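PDB 4V1T: LYND, which probably catalyses the ATP-dependent cyclodehydration of cysteines in cyanobactin precursor peptides to thiazolines. Local coordinates for residues 291-294 and 299-302; 188-193 and 257-262. All blocks are in the same frame, centred on the assembly; numbering follows the deposited sequence.

LynD offers a compact example of how one sheet can serve both a chain's interior and its partner subunit. Contact 1 (291-294 with 299-302) adds a hairpin whose second strand is the outermost of the sheet within this chain, while contact 2 (188-193 with 257-262) packs a helix on the adjoining strand. Their centres lie about 10 Å apart, and strands 189-196 and 289-294 are neighbours: Ile291 N comes 2.8 Å from Leu192 O, and Leu293 N comes 2.9 Å from Leu190 O, both probable hydrogen bonds. Both contacts also touch the second subunit. None of the zinc-binding cysteines lies in either contact, and the ADP pocket draws on residues from 344 onward.

Contact 1: residues 291-294 and 299-302; sequences ITLN and DLKS
Thr292 lies alongside Lys301, its OG1 3.5 Å from Lys301 CB, in a beta hairpin whose second strand, 299-304, is outermost in the chain's mixed sheet. A chi1 of 57° sets OG1 between the backbone N and the carbonyl carbon. There it meets a water at 2.7 Å, which in turn donates a weak bond to Asp299 O; His303 NE2 is a further hydrogen-bond partner of the same hydroxyl. The backbone beneath is a regular ladder. Thr292 and Lys301 form a hydrogen-bonded pair, with Thr292 N to Lys301 O at 3.0 Å and the reciprocal Lys301 N to Thr292 O at 3.1 Å. Nearer the turn, Asn294 N reaches Asp299 O at 3.0 Å, a more bent bond with an N-H...O angle of 147°. Asn294 OD1 turns to Ser296 OG and to Gln29 NE2 of the second subunit.

The face bearing Ile291, Leu293, Leu300 and Ser302 is mainly apolar. Ile291 CG2 packs on Leu300 CG, and the two leucines meet more loosely through their CD1 methyls. Leu300 of the second subunit packs on both Leu293 and Leu300, so this face contributes to the dimer. At the hairpin's far end the Ile291 branch through CG1 runs out over Ser302, bringing CD1 to 3.2 Å from Ser302 OG.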
loop_
_atom_site.group_PDB
_atom_site.type_symbol
_atom_site.label_atom_id
_atom_site.label_comp_id
_atom_site.label_asym_id
_atom_site.label_seq_id
_atom_site.Cartn_x
_atom_site.Cartn_y
_atom_site.Cartn_z
ATOM N N ILE B 291 -16.431 8.816 -2.159
ATOM C CA ILE B 291 -15.711 8.878 -0.896
ATOM C C ILE B 291 -16.594 8.335 0.208
ATOM O O ILE B 291 -17.729 8.774 0.358
ATOM C CB ILE B 291 -15.342 10.324 -0.532
ATOM C CG1 ILE B 291 -14.468 10.925 -1.626
ATOM C CG2 ILE B 291 -14.673 10.391 0.841
ATOM C CD1 ILE B 291 -13.090 10.315 -1.741
ATOM N N THR B 292 -16.064 7.393 0.973
ATOM C CA THR B 292 -16.760 6.888 2.149
ATOM C C THR B 292 -15.984 7.310 3.382
ATOM O O THR B 292 -14.785 7.066 3.482
ATOM C CB THR B 292 -16.936 5.353 2.135
ATOM O OG1 THR B 292 -15.656 4.716 2.014
ATOM C CG2 THR B 292 -17.815 4.938 0.978
ATOM N N LEU B 293 -16.675 7.971 4.304
ATOM C CA LEU B 293 -16.111 8.346 5.588
ATOM C C LEU B 293 -16.875 7.628 6.693
ATOM O O LEU B 293 -17.986 8.020 7.056
ATOM C CB LEU B 293 -16.172 9.856 5.796
ATOM C CG LEU B 293 -15.730 10.381 7.166
ATOM C CD1 LEU B 293 -14.277 10.050 7.437
ATOM C CD2 LEU B 293 -15.968 11.882 7.275
ATOM N N ASN B 294 -16.272 6.567 7.214
ATOM C CA ASN B 294 -16.847 5.830 8.327
ATOM C C ASN B 294 -16.689 6.637 9.604
ATOM O O ASN B 294 -15.570 6.962 10.001
ATOM C CB ASN B 294 -16.175 4.464 8.455
ATOM C CG ASN B 294 -16.970 3.504 9.316
ATOM O OD1 ASN B 294 -17.518 3.880 10.351
ATOM N ND2 ASN B 294 -17.045 2.265 8.886
ATOM N N ASP B 299 -12.171 5.989 9.213
ATOM C CA ASP B 299 -11.531 5.551 7.980
ATOM C C ASP B 299 -12.120 6.279 6.776
ATOM O O ASP B 299 -13.318 6.546 6.733
ATOM C CB ASP B 299 -11.691 4.032 7.808
ATOM C CG ASP B 299 -10.707 3.442 6.801
ATOM O OD1 ASP B 299 -9.625 4.033 6.578
ATOM O OD2 ASP B 299 -11.020 2.375 6.239
ATOM N N LEU B 300 -11.265 6.583 5.804
ATOM C CA LEU B 300 -11.655 7.302 4.604
ATOM C C LEU B 300 -11.119 6.556 3.395
ATOM O O LEU B 300 -9.920 6.357 3.277
ATOM C CB LEU B 300 -11.123 8.729 4.651
ATOM C CG LEU B 300 -11.522 9.767 3.586
ATOM C CD1 LEU B 300 -11.582 11.178 4.174
ATOM C CD2 LEU B 300 -10.587 9.726 2.387
ATOM N N LYS B 301 -12.024 6.136 2.513
ATOM C CA LYS B 301 -11.663 5.412 1.298
ATOM C C LYS B 301 -12.152 6.149 0.051
ATOM O O LYS B 301 -13.253 6.701 0.048
ATOM C CB LYS B 301 -12.284 4.011 1.316
ATOM C CG LYS B 301 -11.515 2.962 2.106
ATOM C CD LYS B 301 -12.411 1.754 2.401
ATOM C CE LYS B 301 -11.649 0.435 2.361
ATOM N NZ LYS B 301 -11.667 -0.187 1.002
ATOM N N SER B 302 -11.329 6.136 -0.999
ATOM C CA SER B 302 -11.723 6.617 -2.320
ATOM C C SER B 302 -11.998 5.432 -3.218
ATOM O O SER B 302 -11.199 4.511 -3.298
ATOM C CB SER B 302 -10.636 7.497 -2.944
ATOM O OG SER B 302 -10.361 8.596 -2.109
HETATM O O HOH W 1 -14.809 4.310 4.571
#

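Contact 2: residues 188-193 and 257-262; sequences SVLWLG and LQFAAT
Leu190 and Leu192 of strand 189-193 meet Phe259 and Ala260 of helix 257-262 through apolar side chains alone, in an alpha/beta packing where a helix lies on one face of a mixed sheet. The two segments run almost in parallel, 12° between their directions; their axes approach to 9.5 Å, and no hydrogen bond passes between them.

The aromatic contact is a CH-pi interaction. Leu192 CD2 sits over one face of the Phe259 ring, 3.8 Å from its centroid and displaced toward the rim, nearest to CD1 and CE1. Phe259 CG stands anti to the backbone N (chi1 -161°), which carries the ring from the helix toward the strand.

Aliphatic packing supplies the rest. Two residues back along the strand, and so on the same side of it, Leu190 brings its CD2 obliquely to Phe259 CD2 at 3.8 Å; the ring therefore touches both leucines. Beyond the pair, Leu298 of the second subunit also packs on Phe259, and Thr262 bonds through OG1 to Ser251 OG of that subunit, placing this buried helix at the dimer interface. An alanine in place of Phe259 would probably open a gap beside both leucines and leave Leu192 CD2 without its aromatic face. The second branch of Leu192 takes a different partner, its CD1 resting 3.8 Å from Ala260 CB.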
loop_
_atom_site.group_PDB
_atom_site.type_symbol
_atom_site.label_atom_id
_atom_site.label_comp_id
_atom_site.label_asym_id
_atom_site.label_seq_id
_atom_site.Cartn_x
_atom_site.Cartn_y
_atom_site.Cartn_z
ATOM N N SER B 188 -23.958 5.847 9.611
ATOM C CA SER B 188 -22.660 5.864 10.266
ATOM C C SER B 188 -21.517 5.973 9.269
ATOM O O SER B 188 -20.372 6.185 9.668
ATOM C CB SER B 188 -22.483 4.592 11.104
ATOM O OG SER B 188 -22.730 3.442 10.313
ATOM N N VAL B 189 -21.828 5.807 7.986
ATOM C CA VAL B 189 -20.853 5.992 6.921
ATOM C C VAL B 189 -21.333 7.023 5.909
ATOM O O VAL B 189 -22.306 6.793 5.192
ATOM C CB VAL B 189 -20.560 4.678 6.177
ATOM C CG1 VAL B 189 -19.396 4.867 5.210
ATOM C CG2 VAL B 189 -20.250 3.556 7.165
ATOM N N LEU B 190 -20.644 8.157 5.849
ATOM C CA LEU B 190 -20.909 9.161 4.837
ATOM C C LEU B 190 -20.504 8.626 3.483
ATOM O O LEU B 190 -19.391 8.138 3.329
ATOM C CB LEU B 190 -20.150 10.460 5.141
ATOM C CG LEU B 190 -19.961 11.452 3.981
ATOM C CD1 LEU B 190 -21.284 12.054 3.534
ATOM C CD2 LEU B 190 -18.980 12.546 4.356
ATOM N N TRP B 191 -21.414 8.697 2.512
ATOM C CA TRP B 191 -21.053 8.503 1.107
ATOM C C TRP B 191 -21.117 9.858 0.433
ATOM O O TRP B 191 -22.089 10.592 0.584
ATOM C CB TRP B 191 -21.984 7.533 0.386
ATOM C CG TRP B 191 -21.944 6.125 0.878
ATOM C CD1 TRP B 191 -21.763 5.702 2.166
ATOM C CD2 TRP B 191 -22.099 4.950 0.082
ATOM N NE1 TRP B 191 -21.789 4.326 2.217
ATOM C CE2 TRP B 191 -22.001 3.841 0.954
ATOM C CE3 TRP B 191 -22.312 4.723 -1.284
ATOM C CZ2 TRP B 191 -22.110 2.521 0.502
ATOM C CZ3 TRP B 191 -22.418 3.417 -1.732
ATOM C CH2 TRP B 191 -22.317 2.329 -0.839
ATOM N N LEU B 192 -20.069 10.179 -0.311
ATOM C CA LEU B 192 -19.953 11.463 -0.976
ATOM C C LEU B 192 -19.466 11.239 -2.409
ATOM O O LEU B 192 -18.393 10.707 -2.635
ATOM C CB LEU B 192 -18.997 12.364 -0.189
ATOM C CG LEU B 192 -18.666 13.731 -0.774
ATOM C CD1 LEU B 192 -19.906 14.589 -0.934
ATOM C CD2 LEU B 192 -17.638 14.438 0.097
ATOM N N GLY B 193 -20.277 11.649 -3.375
ATOM C CA GLY B 193 -19.970 11.439 -4.777
ATOM C C GLY B 193 -20.672 10.195 -5.291
ATOM O O GLY B 193 -21.335 9.488 -4.526
ATOM N N LEU B 257 -22.632 17.188 5.396
ATOM C CA LEU B 257 -23.209 18.245 4.569
ATOM C C LEU B 257 -22.207 19.373 4.284
ATOM O O LEU B 257 -22.190 19.945 3.195
ATOM C CB LEU B 257 -24.452 18.803 5.248
ATOM C CG LEU B 257 -25.613 17.815 5.422
ATOM C CD1 LEU B 257 -26.738 18.448 6.227
ATOM C CD2 LEU B 257 -26.128 17.307 4.089
ATOM N N GLN B 258 -21.375 19.692 5.268
ATOM C CA GLN B 258 -20.365 20.734 5.109
ATOM C C GLN B 258 -19.262 20.234 4.178
ATOM O O GLN B 258 -18.776 20.956 3.312
ATOM C CB GLN B 258 -19.789 21.136 6.473
ATOM C CG GLN B 258 -20.796 21.798 7.414
ATOM C CD GLN B 258 -21.183 23.196 6.987
ATOM O OE1 GLN B 258 -20.672 23.727 5.997
ATOM N NE2 GLN B 258 -22.091 23.802 7.730
ATOM N N PHE B 259 -18.884 18.977 4.368
ATOM C CA PHE B 259 -17.952 18.295 3.485
ATOM C C PHE B 259 -18.493 18.312 2.053
ATOM O O PHE B 259 -17.778 18.613 1.104
ATOM C CB PHE B 259 -17.751 16.865 3.982
ATOM C CG PHE B 259 -16.517 16.179 3.472
ATOM C CD1 PHE B 259 -15.808 16.655 2.384
ATOM C CD2 PHE B 259 -16.080 15.015 4.091
ATOM C CE1 PHE B 259 -14.684 15.990 1.928
ATOM C CE2 PHE B 259 -14.965 14.344 3.637
ATOM C CZ PHE B 259 -14.261 14.835 2.559
ATOM N N ALA B 260 -19.770 18.001 1.900
ATOM C CA ALA B 260 -20.398 18.022 0.586
ATOM C C ALA B 260 -20.378 19.434 -0.006
ATOM O O ALA B 260 -20.152 19.612 -1.206
ATOM C CB ALA B 260 -21.817 17.508 0.671
ATOM N N ALA B 261 -20.624 20.435 0.834
ATOM C CA ALA B 261 -20.621 21.822 0.374
ATOM C C ALA B 261 -19.268 22.204 -0.253
ATOM O O ALA B 261 -19.217 22.821 -1.318
ATOM C CB ALA B 261 -20.955 22.762 1.524
ATOM N N THR B 262 -18.186 21.814 0.410
ATOM C CA THR B 262 -16.839 22.079 -0.074
ATOM C C THR B 262 -16.595 21.440 -1.437
ATOM O O THR B 262 -16.051 22.070 -2.345
ATOM C CB THR B 262 -15.792 21.552 0.927
ATOM O OG1 THR B 262 -15.963 22.219 2.179
ATOM C CG2 THR B 262 -14.377 21.792 0.421
#